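Local coordinates for protein dihydrofolate reductase (Schistosoma mansoni, PDB 3VCO) that reduces 7,8-dihydrofolate to tetrahydrofolate with NADPH, supplying the folate cofactor needed to make thymidylate, purines and glycine, at residues 106-109 against 110-113; 141-144 against 145-148. One frame throughout, in Å; residues are numbered along the deposited sequence.

Contact 1. Residues 106-109 against 110-113; sequences VPSL and NAAI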
loop_
_atom_site.group_PDB
_atom_site.type_symbol
_atom_site.label_atom_id
_atom_site.label_comp_id
_atom_site.label_asym_id
_atom_site.label_seq_id
_atom_site.Cartn_x
_atom_site.Cartn_y
_atom_site.Cartn_z
ATOM N N VAL A 106 -5.451 -11.010 10.897
ATOM C CA VAL A 106 -6.415 -11.951 10.323
ATOM C C VAL A 106 -5.665 -12.916 9.385
ATOM O O VAL A 106 -4.570 -12.602 8.945
ATOM C CB VAL A 106 -7.520 -11.207 9.537
ATOM C CG1 VAL A 106 -8.271 -10.196 10.446
ATOM C CG2 VAL A 106 -6.911 -10.485 8.345
ATOM N N PRO A 107 -6.217 -14.123 9.131
ATOM C CA PRO A 107 -5.427 -15.110 8.386
ATOM C C PRO A 107 -5.394 -14.874 6.880
ATOM O O PRO A 107 -4.545 -15.473 6.195
ATOM C CB PRO A 107 -6.156 -16.431 8.664
ATOM C CG PRO A 107 -7.564 -16.020 8.952
ATOM C CD PRO A 107 -7.475 -14.692 9.648
ATOM N N SER A 108 -6.281 -14.025 6.366
ATOM C CA SER A 108 -6.406 -13.904 4.919
ATOM C C SER A 108 -6.902 -12.527 4.512
ATOM O O SER A 108 -7.443 -11.785 5.323
ATOM C CB SER A 108 -7.309 -15.003 4.335
ATOM O OG SER A 108 -8.681 -14.713 4.578
ATOM N N LEU A 109 -6.672 -12.180 3.254
ATOM C CA LEU A 109 -7.248 -10.956 2.683
ATOM C C LEU A 109 -8.775 -10.977 2.727
ATOM O O LEU A 109 -9.397 -9.944 2.994
ATOM C CB LEU A 109 -6.783 -10.786 1.234
ATOM C CG LEU A 109 -7.209 -9.482 0.564
ATOM C CD1 LEU A 109 -6.598 -8.285 1.364
ATOM C CD2 LEU A 109 -6.719 -9.481 -0.842
ATOM N N ASN A 110 -9.359 -12.139 2.424
ATOM C CA ASN A 110 -10.795 -12.354 2.546
ATOM C C ASN A 110 -11.217 -11.830 3.874
ATOM O O ASN A 110 -12.136 -11.017 3.975
ATOM C CB ASN A 110 -11.181 -13.857 2.497
ATOM C CG ASN A 110 -11.446 -14.329 1.104
ATOM O OD1 ASN A 110 -11.473 -13.503 0.205
ATOM N ND2 ASN A 110 -11.640 -15.659 0.894
ATOM N N ALA A 111 -10.522 -12.307 4.900
ATOM C CA ALA A 111 -10.892 -11.988 6.251
ATOM C C ALA A 111 -10.679 -10.501 6.580
ATOM O O ALA A 111 -11.461 -9.931 7.332
ATOM C CB ALA A 111 -10.212 -12.939 7.257
ATOM N N ALA A 112 -9.641 -9.873 6.018
ATOM C CA ALA A 112 -9.440 -8.440 6.255
ATOM C C ALA A 112 -10.636 -7.660 5.699
ATOM O O ALA A 112 -11.127 -6.756 6.345
ATOM C CB ALA A 112 -8.152 -7.938 5.619
ATOM N N ILE A 113 -11.087 -8.007 4.498
ATOM C CA ILE A 113 -12.227 -7.287 3.890
ATOM C C ILE A 113 -13.531 -7.526 4.648
ATOM O O ILE A 113 -14.307 -6.589 4.897
ATOM C CB ILE A 113 -12.378 -7.613 2.403
ATOM C CG1 ILE A 113 -11.100 -7.224 1.667
ATOM C CG2 ILE A 113 -13.575 -6.888 1.781
ATOM C CD1 ILE A 113 -10.669 -5.780 1.919
#
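Ser108 caps the first turn of helix 109-116: its OG accepts the N-H of Ala111 at 3.0 Å, an N-cap three residues ahead of the amide it holds. A chi1 of 77° swings OG forward over the start of the helix, where it also packs against Asn110 CB (3.4 Å) and the methyl of Ala111. Two backbone hydrogen bonds then set the helix going, from Ala112 N to Ser108 O and from Ile113 N to Leu109 O; the second is the straighter, with an N-H...O angle of 165°. Ser108 thus grips the helix start through both its side chain and its carbonyl. Apolar contacts join the preceding residues to the first turn. Pro107 CD rests on Ala111 CB at 4.0 Å, while Val106, the last residue of strand 104-106, presents CB to the same methyl. Val106 and Ala112 both pack on Ile90 of strand 88-92, and Leu109 and Ala112 on Val68 of strand 64-70, seating the helix start on the sheet. Between strand end and helix, Val106 CG2 comes within 3.9 Å of Ala112 CB.

Contact 2. Residues 141-144 against 145-148; sequences LKQS and IYPV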
loop_
_atom_site.group_PDB
_atom_site.type_symbol
_atom_site.label_atom_id
_atom_site.label_comp_id
_atom_site.label_asym_id
_atom_site.label_seq_id
_atom_site.Cartn_x
_atom_site.Cartn_y
_atom_site.Cartn_z
ATOM N N LEU A 141 -4.544 -7.991 -7.264
ATOM C CA LEU A 141 -4.556 -7.764 -8.713
ATOM C C LEU A 141 -5.312 -8.858 -9.461
ATOM O O LEU A 141 -5.876 -8.606 -10.508
ATOM C CB LEU A 141 -3.109 -7.748 -9.267
ATOM C CG LEU A 141 -2.466 -6.386 -8.952
ATOM C CD1 LEU A 141 -0.987 -6.419 -9.254
ATOM C CD2 LEU A 141 -3.176 -5.334 -9.782
ATOM N N LYS A 142 -5.267 -10.077 -8.935
ATOM C CA LYS A 142 -5.807 -11.248 -9.635
ATOM C C LYS A 142 -7.352 -11.352 -9.527
ATOM O O LYS A 142 -7.990 -11.934 -10.400
ATOM C CB LYS A 142 -5.132 -12.539 -9.118
ATOM C CG LYS A 142 -5.330 -13.800 -9.975
ATOM C CD LYS A 142 -4.259 -14.931 -9.781
ATOM C CE LYS A 142 -3.350 -15.140 -11.039
ATOM N NZ LYS A 142 -2.677 -16.503 -11.158
ATOM N N GLN A 143 -7.947 -10.828 -8.457
ATOM C CA GLN A 143 -9.420 -10.886 -8.319
ATOM C C GLN A 143 -10.130 -10.039 -9.379
ATOM O O GLN A 143 -9.609 -9.019 -9.816
ATOM C CB GLN A 143 -9.910 -10.548 -6.890
ATOM C CG GLN A 143 -9.485 -9.135 -6.319
ATOM C CD GLN A 143 -10.306 -7.981 -6.946
ATOM O OE1 GLN A 143 -11.477 -8.149 -7.215
ATOM N NE2 GLN A 143 -9.677 -6.827 -7.181
ATOM N N SER A 144 -11.314 -10.492 -9.787
ATOM C CA SER A 144 -12.067 -9.898 -10.881
ATOM C C SER A 144 -13.429 -9.399 -10.412
ATOM O O SER A 144 -14.426 -9.559 -11.117
ATOM C CB SER A 144 -12.233 -10.930 -11.992
ATOM O OG SER A 144 -12.567 -12.219 -11.484
ATOM N N ILE A 145 -13.456 -8.851 -9.197
ATOM C CA ILE A 145 -14.677 -8.378 -8.546
ATOM C C ILE A 145 -14.630 -6.874 -8.323
ATOM O O ILE A 145 -15.573 -6.158 -8.652
ATOM C CB ILE A 145 -14.878 -9.057 -7.145
ATOM C CG1 ILE A 145 -15.401 -10.484 -7.271
ATOM C CG2 ILE A 145 -15.866 -8.305 -6.287
ATOM C CD1 ILE A 145 -15.704 -11.084 -5.889
ATOM N N TYR A 146 -13.538 -6.409 -7.715
ATOM C CA TYR A 146 -13.375 -5.003 -7.335
ATOM C C TYR A 146 -12.396 -4.305 -8.301
ATOM O O TYR A 146 -11.403 -4.903 -8.712
ATOM C CB TYR A 146 -12.837 -4.866 -5.910
ATOM C CG TYR A 146 -13.672 -5.526 -4.845
ATOM C CD1 TYR A 146 -14.828 -4.918 -4.372
ATOM C CD2 TYR A 146 -13.321 -6.755 -4.322
ATOM C CE1 TYR A 146 -15.604 -5.508 -3.409
ATOM C CE2 TYR A 146 -14.099 -7.352 -3.348
ATOM C CZ TYR A 146 -15.241 -6.714 -2.907
ATOM O OH TYR A 146 -16.036 -7.289 -1.952
ATOM N N PRO A 147 -12.658 -3.029 -8.638
ATOM C CA PRO A 147 -11.667 -2.260 -9.413
ATOM C C PRO A 147 -10.419 -1.961 -8.574
ATOM O O PRO A 147 -10.514 -1.873 -7.369
ATOM C CB PRO A 147 -12.408 -0.951 -9.729
ATOM C CG PRO A 147 -13.354 -0.779 -8.592
ATOM C CD PRO A 147 -13.811 -2.201 -8.235
ATOM N N VAL A 148 -9.258 -1.810 -9.204
ATOM C CA VAL A 148 -8.054 -1.614 -8.436
ATOM C C VAL A 148 -7.400 -0.327 -8.892
ATOM O O VAL A 148 -7.450 -0.004 -10.067
ATOM C CB VAL A 148 -7.070 -2.757 -8.719
ATOM C CG1 VAL A 148 -5.718 -2.537 -7.953
ATOM C CG2 VAL A 148 -7.729 -4.134 -8.413
HETATM O O HOH W 1 -10.473 -6.350 -10.654
#
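This is a local contact in which a glutamine side chain is hydrogen-bonded to the backbone of the turn after helix 134-142, where the chain reverses into strand 148-156. The side-chain amide of Gln143, the first residue to leave the helical conformation, folds over the turn and binds it with both ends. OE1 takes two backbone N-H groups. Tyr146 N is bonded to Gln143 OE1 at 2.7 Å, almost perfectly straight at 178°, in the carbonyl plane and on a lone pair. Ile145 N reaches the same OE1 of Gln143 at 2.9 Å, tilted 32° from that plane. NE2 of Gln143 donates back to Tyr146 O at 3.0 Å, with the acceptor close to the amide plane. Tyr146 is therefore held through both its N-H and its carbonyl, and the opposed bonds fix which end of the amide is oxygen. A bend at chi2 (75°) curls the glutamine chain to bring its amide over the turn. A water donates to Gln143 O and to Tyr146 O (2.6 Å), bridging these carbonyls across the turn.

Apolar side chains add to the contact. Ile145 CG2 sits over the centre of one face of its neighbour's ring, Tyr146, 3.5 Å above the plane. Val148 CG2 lies 3.5 Å from Gln143 NE2, and its other methyl, CG1, meets Leu141 CD2 at 4.2 Å, the two side chains crossing at about a right angle. NE2 of Gln143 also donates to Ala140 O, tying the turn back to helix 134-142. On the sheet side, Gln143 packs on Leu23 and Val148 on Val25 of strand 23-29, while the backbones of Val148 and Val200 pair strand 148-156 with strand 191-200.

In the fold
Contact 1 comes first along the chain, where strand 104-106 passes into helix 109-116; contact 2 follows, where helix 134-142 gives way to strand 148-156. Their centres are about 15 Å apart, and their nearest atoms approach to about 4 Å without touching. Both join helices to the same mixed sheet, contact 1 beside strands 64-70 and 88-92, contact 2 beside strand 23-29. Strand 125-130 comes between the two in sequence and pairs with both 64-70 and 23-29. One contact starts a helix and the other ends one. Glu139, near Leu109, and Tyr137, near Leu141, belong to the probable NADP(+) site, so both junctions probably border the cofactor-binding region of this reductase.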